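Local coordinates for reticulocyte binding protein (PDB 3FAW), which is a cell-wall-anchored pullulanase of group B Streptococcus that probably hydrolyses the alpha-1,6 branch linkages of pullulan and related alpha-glucans, at residues P251-F256 and L375-H380; V437-I442 and I467-K472; T73-N78 and P102-F107; T46-I51 and D126-Y131. All blocks are in the same frame, centred on the assembly; numbering follows the deposited sequence.

Interaction 1 of 4, residues P251-F256 and L375-H380; sequences PQNLSF and LIHDIH
The imidazole of His-377 has Pro-251 over one face. Pro-251 CB stands 4.2 Å from the ring centroid and 13° off the ring normal, a CH-pi contact shifted toward the rim. Water 1 lies in the ring plane at the edge and bonds NE2 at 2.7 Å; a weak bond from Asn-253 ND2 also reaches this water. The ring of His-380 is covered on one face by the carbonyl carbon of Phe-256 and on the opposite face by Ile-376 O, one helical turn back. At its edge, in plane, sits water 2. That water accepts from Ser-255 N at 3.1 Å and also bonds ND1 of both histidines. On helix 367-381, which follows strand 312-315 of the catalytic TIM barrel and precedes strand 385-390, these histidines receive the loop that leads into the first barrel strand, 269-273. Pro-251 to Leu-254 form a type I turn. Leu-254 CG is anti to the backbone N (chi1 -169°), and CD1 lies 3.7 Å from His-377 CB and 4.3 Å from Ile-376 CG2. Beyond the turn, Ser-255 OG bonds Asn-253 O at 2.8 Å. NE2 of His-380 is hydrogen-bonded to Asp-452 OD2.

Interaction 2 of 4, residues V437-I442 and I467-K472; sequences VLVDSI and IELAYK
Two neighbouring outer helices of the catalytic TIM barrel meet here. Leu-438, Val-439 and Ile-442 of helix 432-449 meet Ile-467, Leu-469 and Ala-470 of helix 464-477. The short segments run nearly parallel, at a signed crossing angle of -21°, with their axes 9.1 Å apart. Ala-470 lies at the middle of the contact, and its CA is 4.9 Å from that of Val-439. Its small side chain permits this close approach. One branch of Leu-438, CD2, touches Ala-470 CB at 3.5 Å. The other branch, CD1, meets Ile-467 CD1 at 4.0 Å, and these two side chains cross at about a right angle. Ile-467 CB points away from the other helix, but the bend at chi2 (-57°) swings CD1 back to this meeting. On Val-439, CG2 makes the contact. It lies anti to the carbonyl carbon and meets Leu-469 CD2 at 3.9 Å, again with the side chains crossing at about a right angle. Ile-442 adds CG2, which rests 3.9 Å from Ala-470 O, while its CG1 is 4.4 Å from Ala-470 CB. No hydrogen bond joins the segments. The interface is apolar and almost wholly buried. Strand 453-456 lies between the two helices in the chain, as in the alternating strands and helices of a TIM barrel. Phe-456 of that strand touches both Ile-442 and Ile-467, and Met-483 of the next strand, 482-485, packs on Ile-442. The helix pair therefore lies against the outside of two adjacent barrel strands.

Interaction 3 of 4, residues T73-N78 and P102-F107; sequences TDKNQN and PKQGHF
Lys-75 crosses to the loop 102-107 with two hydrogen bonds, one from each end of the residue. Its backbone N donates to Gln-104 O at 3.0 Å, nearly straight at N-H (164°) and nearly along the C=O axis. Its side-chain NZ donates to Lys-103 O at 3.1 Å. CG lies between the backbone N and the carbonyl carbon (chi1 68°). This puts CG 3.3 Å from Gln-104 O. Beyond CG the chain is extended; CD passes 3.5 Å from Gly-105 O and NZ reaches Lys-103 O. Two successive carbonyls of the loop, those of Lys-103 and Gln-104, are thus satisfied by one lysine. Asp-74 serves its own loop. Its OD1 takes two backbone N-H groups, from Asn-76 and from Asn-78, each at 2.9 Å. They come from opposite faces of the carboxylate plane, so OD1 is held between them. Asp-74 N donates to Asn-78 O, and Gln-77 N to Asp-74 O. Beside these bonds, Phe-107 CD1 lies 3.8 Å from Asp-74 CA. Thr-73 O approaches the edge of the ring and receives a CA-H...O contact from Phe-107. The other loop has a cis peptide between Gly-105 and His-106. Phe-107 N donates to Thr-118 OG1, and the Phe-107 ring meets Phe-100 edge-to-face. The loop 73-78 joins antiparallel strands 71-73 and 79-88, and the loop 102-107 leads into strand 108-111, which pairs with 71-73. Asp-74 forms an Asx turn, combined with a type I beta turn from Asp-74 to Gln-77, in a beta-hairpin connection.

Interaction 4 of 4, residues T46-I51 and D126-Y131; sequences TDLTSI and DQLYAY
This contact lies at a surface junction in the N-terminal part of the chain, where the tight turn between strands 40-47 and 50-55 meets the end of helix 122-129. Leu-48 and Gln-127 carry it. Gln-127 CG is anti to the backbone N (chi1 -178°), and the chain stays extended beyond it. This carries the amide out from the helix to the turn. There NE2 lies 3.8 Å from Leu-48 CG, and the two side chains cross obliquely. The amide oxygen OE1 is turned to Asp-47, 4.2 Å from its CB. No direct hydrogen bond crosses the contact. Water 3 makes the polar link instead: it accepts from Leu-48 N at 3.1 Å and from Gln-127 NE2 at 3.1 Å. One water thus satisfies a backbone N-H of the turn and an amide N-H of the helix. The apolar part is small. Leu-48 CD2 meets Leu-128 CD2 at 4.3 Å, and both leucines also pack on Pro-102. The turn is braced from within. Asp-47 OD1 accepts from Thr-49 N at 2.9 Å, met from above the carboxylate plane, and Thr-46 N bonds Ser-50 O. On the helix side, Asp-126 is fixed by Tyr-408 and by the backbone N of Ala-432, so the helix also touches the catalytic part of the chain. The strand connection at 46-51 is a beta-hairpin with a type I turn from Asp-47 to Ser-50, whose leading aspartate forms an Asx turn.

Interactions 1 and 2 both involve outer helices of the catalytic barrel, with centres 22 Å apart and no touch. Interaction 2 is buried and purely apolar, helix against helix. Interaction 1 is partly buried, and two histidines meet an incoming loop by direct ring and side-chain packing and through two waters. Interactions 3 and 4 lie in the N-terminal region and build on strands of one sheet. They touch: Pro-102 CB meets Leu-128 CD1 at 3.7 Å, and Phe-107 CB meets Ile-51 CD1 at 4.2 Å. Both contain an Asx turn, but interaction 3 is joined by direct hydrogen bonds, whereas the surface contact of interaction 4 relies on a glutamine, a water and two leucines.

Interaction 1 of 4, residues P251-F256 and L375-H380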
# COMPACT_ATOMS: atom_id res chain seq x y z
N PRO A 251 14.68 -18.40 10.53
CA PRO A 251 14.43 -19.83 10.34
C PRO A 251 14.82 -20.28 8.93
O PRO A 251 14.37 -19.69 7.95
CB PRO A 251 12.91 -19.98 10.54
CG PRO A 251 12.45 -18.73 11.19
CD PRO A 251 13.46 -17.66 10.91
N GLN A 252 15.65 -21.31 8.84
CA GLN A 252 16.20 -21.77 7.57
C GLN A 252 15.21 -22.62 6.75
O GLN A 252 15.45 -22.87 5.57
CB GLN A 252 17.50 -22.53 7.80
CG GLN A 252 18.63 -21.66 8.34
CD GLN A 252 19.03 -20.57 7.36
OE1 GLN A 252 19.57 -20.86 6.29
NE2 GLN A 252 18.77 -19.32 7.72
N ASN A 253 14.12 -23.05 7.38
CA ASN A 253 13.06 -23.78 6.68
C ASN A 253 11.86 -22.89 6.33
O ASN A 253 10.77 -23.40 6.05
CB ASN A 253 12.62 -25.00 7.50
CG ASN A 253 12.04 -24.63 8.86
OD1 ASN A 253 12.20 -23.50 9.32
ND2 ASN A 253 11.38 -25.58 9.51
N LEU A 254 12.06 -21.57 6.35
CA LEU A 254 11.01 -20.62 6.01
C LEU A 254 10.41 -20.99 4.65
O LEU A 254 11.14 -21.23 3.69
CB LEU A 254 11.56 -19.19 5.98
CG LEU A 254 10.54 -18.05 5.88
CD1 LEU A 254 9.73 -17.91 7.17
CD2 LEU A 254 11.25 -16.74 5.54
N SER A 255 9.08 -21.07 4.60
CA SER A 255 8.37 -21.48 3.39
C SER A 255 7.15 -20.60 3.20
O SER A 255 6.76 -19.88 4.11
CB SER A 255 7.91 -22.94 3.51
OG SER A 255 8.96 -23.78 3.96
N PHE A 256 6.54 -20.67 2.03
CA PHE A 256 5.30 -19.94 1.77
C PHE A 256 4.14 -20.52 2.56
O PHE A 256 4.22 -21.63 3.09
CB PHE A 256 4.99 -19.93 0.27
CG PHE A 256 5.98 -19.15 -0.53
CD1 PHE A 256 6.02 -17.76 -0.45
CD2 PHE A 256 6.90 -19.79 -1.35
CE1 PHE A 256 6.95 -17.03 -1.18
CE2 PHE A 256 7.83 -19.07 -2.08
CZ PHE A 256 7.86 -17.68 -2.00
N LEU A 375 8.54 -13.86 12.66
CA LEU A 375 7.13 -13.48 12.68
C LEU A 375 6.36 -14.15 11.53
O LEU A 375 5.26 -14.66 11.74
CB LEU A 375 6.98 -11.96 12.59
CG LEU A 375 5.55 -11.41 12.40
CD1 LEU A 375 4.66 -11.84 13.56
CD2 LEU A 375 5.56 -9.90 12.26
N ILE A 376 6.94 -14.14 10.33
CA ILE A 376 6.29 -14.70 9.14
C ILE A 376 6.18 -16.23 9.24
O ILE A 376 5.16 -16.81 8.86
CB ILE A 376 7.02 -14.27 7.85
CG1 ILE A 376 6.77 -12.79 7.58
CG2 ILE A 376 6.55 -15.09 6.66
CD1 ILE A 376 7.57 -12.21 6.41
N HIS A 377 7.22 -16.87 9.78
CA HIS A 377 7.20 -18.30 10.08
C HIS A 377 6.13 -18.63 11.13
O HIS A 377 5.44 -19.64 11.03
CB HIS A 377 8.58 -18.75 10.56
CG HIS A 377 8.79 -20.24 10.54
ND1 HIS A 377 8.79 -20.98 9.38
CD2 HIS A 377 9.05 -21.12 11.54
CE1 HIS A 377 9.01 -22.25 9.66
NE2 HIS A 377 9.18 -22.36 10.97
N ASP A 378 5.99 -17.76 12.14
CA ASP A 378 4.94 -17.90 13.16
C ASP A 378 3.52 -17.69 12.59
O ASP A 378 2.57 -18.32 13.03
CB ASP A 378 5.18 -16.93 14.33
CG ASP A 378 6.50 -17.18 15.06
OD1 ASP A 378 7.17 -18.21 14.80
OD2 ASP A 378 6.88 -16.34 15.90
N ILE A 379 3.39 -16.80 11.61
CA ILE A 379 2.11 -16.63 10.90
C ILE A 379 1.77 -17.89 10.09
O ILE A 379 0.65 -18.39 10.16
CB ILE A 379 2.14 -15.39 9.96
CG1 ILE A 379 2.19 -14.10 10.78
CG2 ILE A 379 0.92 -15.38 9.04
CD1 ILE A 379 2.39 -12.82 9.95
N HIS A 380 2.75 -18.40 9.35
CA HIS A 380 2.56 -19.58 8.50
C HIS A 380 2.21 -20.83 9.30
O HIS A 380 1.39 -21.64 8.86
CB HIS A 380 3.80 -19.84 7.64
CG HIS A 380 4.01 -18.84 6.54
ND1 HIS A 380 5.22 -18.67 5.91
CD2 HIS A 380 3.17 -17.94 5.98
CE1 HIS A 380 5.12 -17.71 5.01
NE2 HIS A 380 3.88 -17.26 5.02
O HOH W 1 9.82 -24.61 12.38
O HOH W 2 7.36 -20.69 7.11

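Interaction 2 of 4, residues V437-I442 and I467-K472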
# COMPACT_ATOMS: atom_id res chain seq x y z
N VAL A 437 14.09 -1.60 -9.76
CA VAL A 437 14.00 -1.37 -8.32
C VAL A 437 12.70 -1.95 -7.75
O VAL A 437 12.71 -2.64 -6.73
CB VAL A 437 14.08 0.13 -7.96
CG1 VAL A 437 13.69 0.36 -6.50
CG2 VAL A 437 15.47 0.68 -8.25
N LEU A 438 11.58 -1.67 -8.42
CA LEU A 438 10.27 -2.19 -8.02
C LEU A 438 10.21 -3.71 -8.12
O LEU A 438 9.88 -4.39 -7.15
CB LEU A 438 9.17 -1.55 -8.88
CG LEU A 438 7.71 -1.92 -8.57
CD1 LEU A 438 6.76 -0.82 -9.05
CD2 LEU A 438 7.32 -3.27 -9.18
N VAL A 439 10.55 -4.23 -9.30
CA VAL A 439 10.45 -5.67 -9.58
C VAL A 439 11.47 -6.50 -8.78
O VAL A 439 11.12 -7.56 -8.24
CB VAL A 439 10.58 -5.95 -11.10
CG1 VAL A 439 10.59 -7.45 -11.38
CG2 VAL A 439 9.44 -5.28 -11.86
N ASP A 440 12.71 -6.02 -8.68
CA ASP A 440 13.74 -6.73 -7.91
C ASP A 440 13.42 -6.79 -6.42
O ASP A 440 13.69 -7.80 -5.77
CB ASP A 440 15.13 -6.10 -8.09
CG ASP A 440 15.65 -6.18 -9.51
OD1 ASP A 440 15.23 -7.08 -10.28
OD2 ASP A 440 16.49 -5.33 -9.86
N SER A 441 12.86 -5.71 -5.87
CA SER A 441 12.46 -5.69 -4.46
C SER A 441 11.28 -6.63 -4.20
O SER A 441 11.26 -7.33 -3.19
CB SER A 441 12.14 -4.27 -3.98
OG SER A 441 11.34 -3.57 -4.92
N ILE A 442 10.32 -6.66 -5.12
CA ILE A 442 9.20 -7.60 -5.02
C ILE A 442 9.71 -9.05 -5.06
O ILE A 442 9.24 -9.89 -4.30
CB ILE A 442 8.14 -7.36 -6.12
CG1 ILE A 442 7.38 -6.05 -5.87
CG2 ILE A 442 7.16 -8.53 -6.20
CD1 ILE A 442 6.36 -6.11 -4.73
N ILE A 467 3.64 -3.20 -12.98
CA ILE A 467 2.91 -3.99 -11.99
C ILE A 467 2.59 -5.39 -12.53
O ILE A 467 2.64 -6.37 -11.78
CB ILE A 467 1.61 -3.28 -11.52
CG1 ILE A 467 1.90 -1.85 -11.06
CG2 ILE A 467 0.96 -4.06 -10.38
CD1 ILE A 467 2.93 -1.74 -9.94
N GLU A 468 2.27 -5.47 -13.82
CA GLU A 468 2.12 -6.75 -14.52
C GLU A 468 3.37 -7.60 -14.36
O GLU A 468 3.30 -8.77 -13.99
CB GLU A 468 1.86 -6.55 -16.02
CG GLU A 468 0.40 -6.50 -16.43
CD GLU A 468 -0.28 -7.87 -16.43
OE1 GLU A 468 0.34 -8.86 -16.00
OE2 GLU A 468 -1.46 -7.94 -16.86
N LEU A 469 4.52 -7.00 -14.64
CA LEU A 469 5.81 -7.69 -14.56
C LEU A 469 6.11 -8.12 -13.12
O LEU A 469 6.56 -9.24 -12.89
CB LEU A 469 6.94 -6.80 -15.09
CG LEU A 469 8.34 -7.42 -15.20
CD1 LEU A 469 8.32 -8.60 -16.17
CD2 LEU A 469 9.35 -6.38 -15.64
N ALA A 470 5.86 -7.23 -12.17
CA ALA A 470 6.04 -7.54 -10.75
C ALA A 470 5.20 -8.76 -10.34
O ALA A 470 5.66 -9.61 -9.58
CB ALA A 470 5.70 -6.34 -9.88
N TYR A 471 3.97 -8.82 -10.85
CA TYR A 471 3.07 -9.94 -10.58
C TYR A 471 3.58 -11.23 -11.21
O TYR A 471 3.61 -12.28 -10.57
CB TYR A 471 1.66 -9.63 -11.09
CG TYR A 471 0.66 -10.75 -10.89
CD1 TYR A 471 0.02 -10.93 -9.67
CD2 TYR A 471 0.36 -11.63 -11.93
CE1 TYR A 471 -0.89 -11.96 -9.48
CE2 TYR A 471 -0.56 -12.66 -11.75
CZ TYR A 471 -1.17 -12.82 -10.52
OH TYR A 471 -2.08 -13.83 -10.34
N LYS A 472 3.99 -11.13 -12.48
CA LYS A 472 4.51 -12.28 -13.22
C LYS A 472 5.68 -12.93 -12.48
O LYS A 472 5.69 -14.14 -12.27
CB LYS A 472 4.93 -11.85 -14.63
CG LYS A 472 5.35 -12.99 -15.56
CD LYS A 472 5.71 -12.48 -16.94
CE LYS A 472 6.11 -13.61 -17.88
NZ LYS A 472 6.53 -13.11 -19.22

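Interaction 3 of 4, residues T73-N78 and P102-F107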
# COMPACT_ATOMS: atom_id res chain seq x y z
N THR A 73 29.25 20.93 -31.54
CA THR A 73 30.61 20.50 -31.22
C THR A 73 30.59 19.43 -30.13
O THR A 73 29.61 19.28 -29.40
CB THR A 73 31.51 21.69 -30.79
OG1 THR A 73 30.98 22.30 -29.61
CG2 THR A 73 31.60 22.73 -31.91
N ASP A 74 31.69 18.70 -30.03
CA ASP A 74 31.82 17.61 -29.06
C ASP A 74 32.42 18.10 -27.74
O ASP A 74 32.62 19.31 -27.56
CB ASP A 74 32.65 16.45 -29.66
CG ASP A 74 34.12 16.79 -29.85
OD1 ASP A 74 34.59 17.86 -29.41
OD2 ASP A 74 34.83 15.95 -30.46
N LYS A 75 32.70 17.17 -26.83
CA LYS A 75 33.22 17.50 -25.49
C LYS A 75 34.55 18.27 -25.50
O LYS A 75 34.86 18.98 -24.54
CB LYS A 75 33.36 16.23 -24.65
CG LYS A 75 34.45 15.26 -25.11
CD LYS A 75 34.49 14.01 -24.25
CE LYS A 75 35.66 13.11 -24.61
NZ LYS A 75 35.64 11.83 -23.85
N ASN A 76 35.33 18.11 -26.57
CA ASN A 76 36.61 18.82 -26.72
C ASN A 76 36.53 20.01 -27.68
O ASN A 76 37.54 20.44 -28.23
CB ASN A 76 37.69 17.84 -27.18
CG ASN A 76 37.92 16.72 -26.18
OD1 ASN A 76 37.73 16.89 -24.97
ND2 ASN A 76 38.34 15.56 -26.68
N GLN A 77 35.32 20.53 -27.89
CA GLN A 77 35.07 21.73 -28.70
C GLN A 77 35.30 21.54 -30.21
O GLN A 77 35.34 22.52 -30.96
CB GLN A 77 35.90 22.92 -28.19
CG GLN A 77 35.77 23.20 -26.69
CD GLN A 77 36.97 23.95 -26.12
OE1 GLN A 77 38.10 23.45 -26.16
NE2 GLN A 77 36.72 25.14 -25.58
N ASN A 78 35.43 20.29 -30.66
CA ASN A 78 35.65 19.99 -32.07
C ASN A 78 34.34 19.90 -32.84
O ASN A 78 33.36 19.33 -32.35
CB ASN A 78 36.44 18.69 -32.23
CG ASN A 78 37.82 18.75 -31.59
OD1 ASN A 78 38.28 17.77 -30.99
ND2 ASN A 78 38.49 19.89 -31.71
N PRO A 102 28.21 8.87 -28.20
CA PRO A 102 28.08 9.31 -26.80
C PRO A 102 29.40 9.31 -26.01
O PRO A 102 29.50 9.98 -24.99
CB PRO A 102 27.08 8.31 -26.20
CG PRO A 102 27.06 7.15 -27.11
CD PRO A 102 27.41 7.66 -28.47
N LYS A 103 30.40 8.56 -26.49
CA LYS A 103 31.73 8.56 -25.88
C LYS A 103 32.47 9.88 -26.09
O LYS A 103 33.36 10.23 -25.31
CB LYS A 103 32.56 7.39 -26.43
CG LYS A 103 32.00 6.01 -26.04
CD LYS A 103 32.89 4.89 -26.55
CE LYS A 103 32.53 3.55 -25.90
NZ LYS A 103 31.15 3.10 -26.24
N GLN A 104 32.10 10.61 -27.14
CA GLN A 104 32.63 11.95 -27.40
C GLN A 104 31.69 13.04 -26.87
O GLN A 104 31.94 14.23 -27.05
CB GLN A 104 32.83 12.16 -28.91
CG GLN A 104 33.72 11.12 -29.59
CD GLN A 104 35.16 11.16 -29.11
OE1 GLN A 104 35.68 12.21 -28.76
NE2 GLN A 104 35.80 10.00 -29.10
N GLY A 105 30.59 12.62 -26.23
CA GLY A 105 29.59 13.54 -25.70
C GLY A 105 30.00 14.02 -24.31
O GLY A 105 31.02 13.56 -23.79
N HIS A 106 29.24 14.93 -23.70
CA HIS A 106 28.02 15.50 -24.27
C HIS A 106 28.34 16.55 -25.32
O HIS A 106 29.44 17.11 -25.34
CB HIS A 106 27.19 16.16 -23.16
CG HIS A 106 26.72 15.20 -22.12
ND1 HIS A 106 27.16 15.24 -20.81
CD2 HIS A 106 25.84 14.17 -22.18
CE1 HIS A 106 26.58 14.28 -20.12
NE2 HIS A 106 25.77 13.62 -20.92
N PHE A 107 27.37 16.83 -26.18
CA PHE A 107 27.56 17.77 -27.27
C PHE A 107 27.09 19.19 -26.92
O PHE A 107 26.17 19.37 -26.13
CB PHE A 107 26.89 17.24 -28.54
CG PHE A 107 27.46 15.92 -28.99
CD1 PHE A 107 28.55 15.88 -29.84
CD2 PHE A 107 26.94 14.72 -28.51
CE1 PHE A 107 29.10 14.67 -30.23
CE2 PHE A 107 27.49 13.51 -28.90
CZ PHE A 107 28.57 13.49 -29.76

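Interaction 4 of 4, residues T46-I51 and D126-Y131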
# COMPACT_ATOMS: atom_id res chain seq x y z
N THR A 46 18.60 11.74 -28.14
CA THR A 46 17.56 10.72 -28.05
C THR A 46 17.97 9.37 -28.64
O THR A 46 17.38 8.34 -28.32
CB THR A 46 16.28 11.21 -28.77
OG1 THR A 46 16.57 11.42 -30.16
CG2 THR A 46 15.78 12.51 -28.15
N ASP A 47 18.97 9.38 -29.53
CA ASP A 47 19.59 8.14 -30.01
C ASP A 47 21.00 8.42 -30.55
O ASP A 47 21.49 9.54 -30.44
CB ASP A 47 18.68 7.42 -31.04
CG ASP A 47 18.53 8.18 -32.34
OD1 ASP A 47 19.42 8.97 -32.71
OD2 ASP A 47 17.50 7.97 -33.02
N LEU A 48 21.63 7.41 -31.14
CA LEU A 48 23.02 7.54 -31.59
C LEU A 48 23.21 8.65 -32.63
O LEU A 48 24.25 9.31 -32.64
CB LEU A 48 23.55 6.21 -32.14
CG LEU A 48 23.76 5.09 -31.11
CD1 LEU A 48 24.29 3.82 -31.79
CD2 LEU A 48 24.72 5.52 -30.00
N THR A 49 22.20 8.86 -33.48
CA THR A 49 22.31 9.80 -34.59
C THR A 49 21.27 10.94 -34.57
O THR A 49 20.95 11.50 -35.62
CB THR A 49 22.20 9.05 -35.94
OG1 THR A 49 20.91 8.45 -36.05
CG2 THR A 49 23.29 7.97 -36.06
N SER A 50 20.76 11.29 -33.39
CA SER A 50 19.70 12.31 -33.31
C SER A 50 19.72 13.14 -32.03
O SER A 50 19.82 12.60 -30.92
CB SER A 50 18.32 11.65 -33.48
OG SER A 50 17.32 12.62 -33.73
N ILE A 51 19.61 14.46 -32.20
CA ILE A 51 19.51 15.41 -31.09
C ILE A 51 18.34 16.38 -31.31
O ILE A 51 18.25 17.01 -32.35
CB ILE A 51 20.81 16.23 -30.92
CG1 ILE A 51 21.94 15.33 -30.40
CG2 ILE A 51 20.60 17.41 -29.96
CD1 ILE A 51 23.26 16.05 -30.20
N ASP A 126 18.64 4.36 -21.11
CA ASP A 126 18.33 2.92 -21.12
C ASP A 126 19.02 2.22 -22.29
O ASP A 126 19.57 1.13 -22.13
CB ASP A 126 16.82 2.67 -21.22
CG ASP A 126 16.08 2.91 -19.92
OD1 ASP A 126 16.72 3.05 -18.85
OD2 ASP A 126 14.83 2.95 -19.96
N GLN A 127 18.98 2.84 -23.47
CA GLN A 127 19.66 2.27 -24.65
C GLN A 127 21.14 2.03 -24.36
O GLN A 127 21.67 0.98 -24.71
CB GLN A 127 19.50 3.18 -25.88
CG GLN A 127 20.14 2.62 -27.16
CD GLN A 127 19.87 3.46 -28.41
OE1 GLN A 127 18.83 4.11 -28.53
NE2 GLN A 127 20.82 3.46 -29.34
N LEU A 128 21.79 2.99 -23.71
CA LEU A 128 23.23 2.93 -23.45
C LEU A 128 23.59 2.15 -22.19
O LEU A 128 24.60 1.42 -22.19
CB LEU A 128 23.83 4.33 -23.33
CG LEU A 128 23.75 5.27 -24.54
CD1 LEU A 128 24.51 6.56 -24.22
CD2 LEU A 128 24.31 4.61 -25.80
N TYR A 129 22.80 2.31 -21.13
CA TYR A 129 23.23 1.89 -19.79
C TYR A 129 22.33 0.87 -19.08
O TYR A 129 22.70 0.38 -18.02
CB TYR A 129 23.39 3.11 -18.88
CG TYR A 129 24.15 4.25 -19.53
CD1 TYR A 129 25.42 4.05 -20.06
CD2 TYR A 129 23.60 5.53 -19.60
CE1 TYR A 129 26.11 5.09 -20.66
CE2 TYR A 129 24.28 6.57 -20.20
CZ TYR A 129 25.54 6.35 -20.72
OH TYR A 129 26.23 7.38 -21.32
N ALA A 130 21.17 0.54 -19.65
CA ALA A 130 20.28 -0.45 -19.04
C ALA A 130 21.08 -1.70 -18.69
O ALA A 130 21.78 -2.25 -19.55
CB ALA A 130 19.11 -0.78 -19.96
N TYR A 131 20.99 -2.13 -17.44
CA TYR A 131 21.84 -3.18 -16.90
C TYR A 131 20.98 -4.28 -16.30
O TYR A 131 19.97 -4.00 -15.66
CB TYR A 131 22.76 -2.59 -15.83
CG TYR A 131 23.79 -3.53 -15.25
CD1 TYR A 131 24.80 -4.05 -16.03
CD2 TYR A 131 23.76 -3.87 -13.89
CE1 TYR A 131 25.76 -4.91 -15.49
CE2 TYR A 131 24.71 -4.72 -13.34
CZ TYR A 131 25.71 -5.24 -14.15
OH TYR A 131 26.65 -6.08 -13.60
O HOH W 3 20.43 4.69 -32.14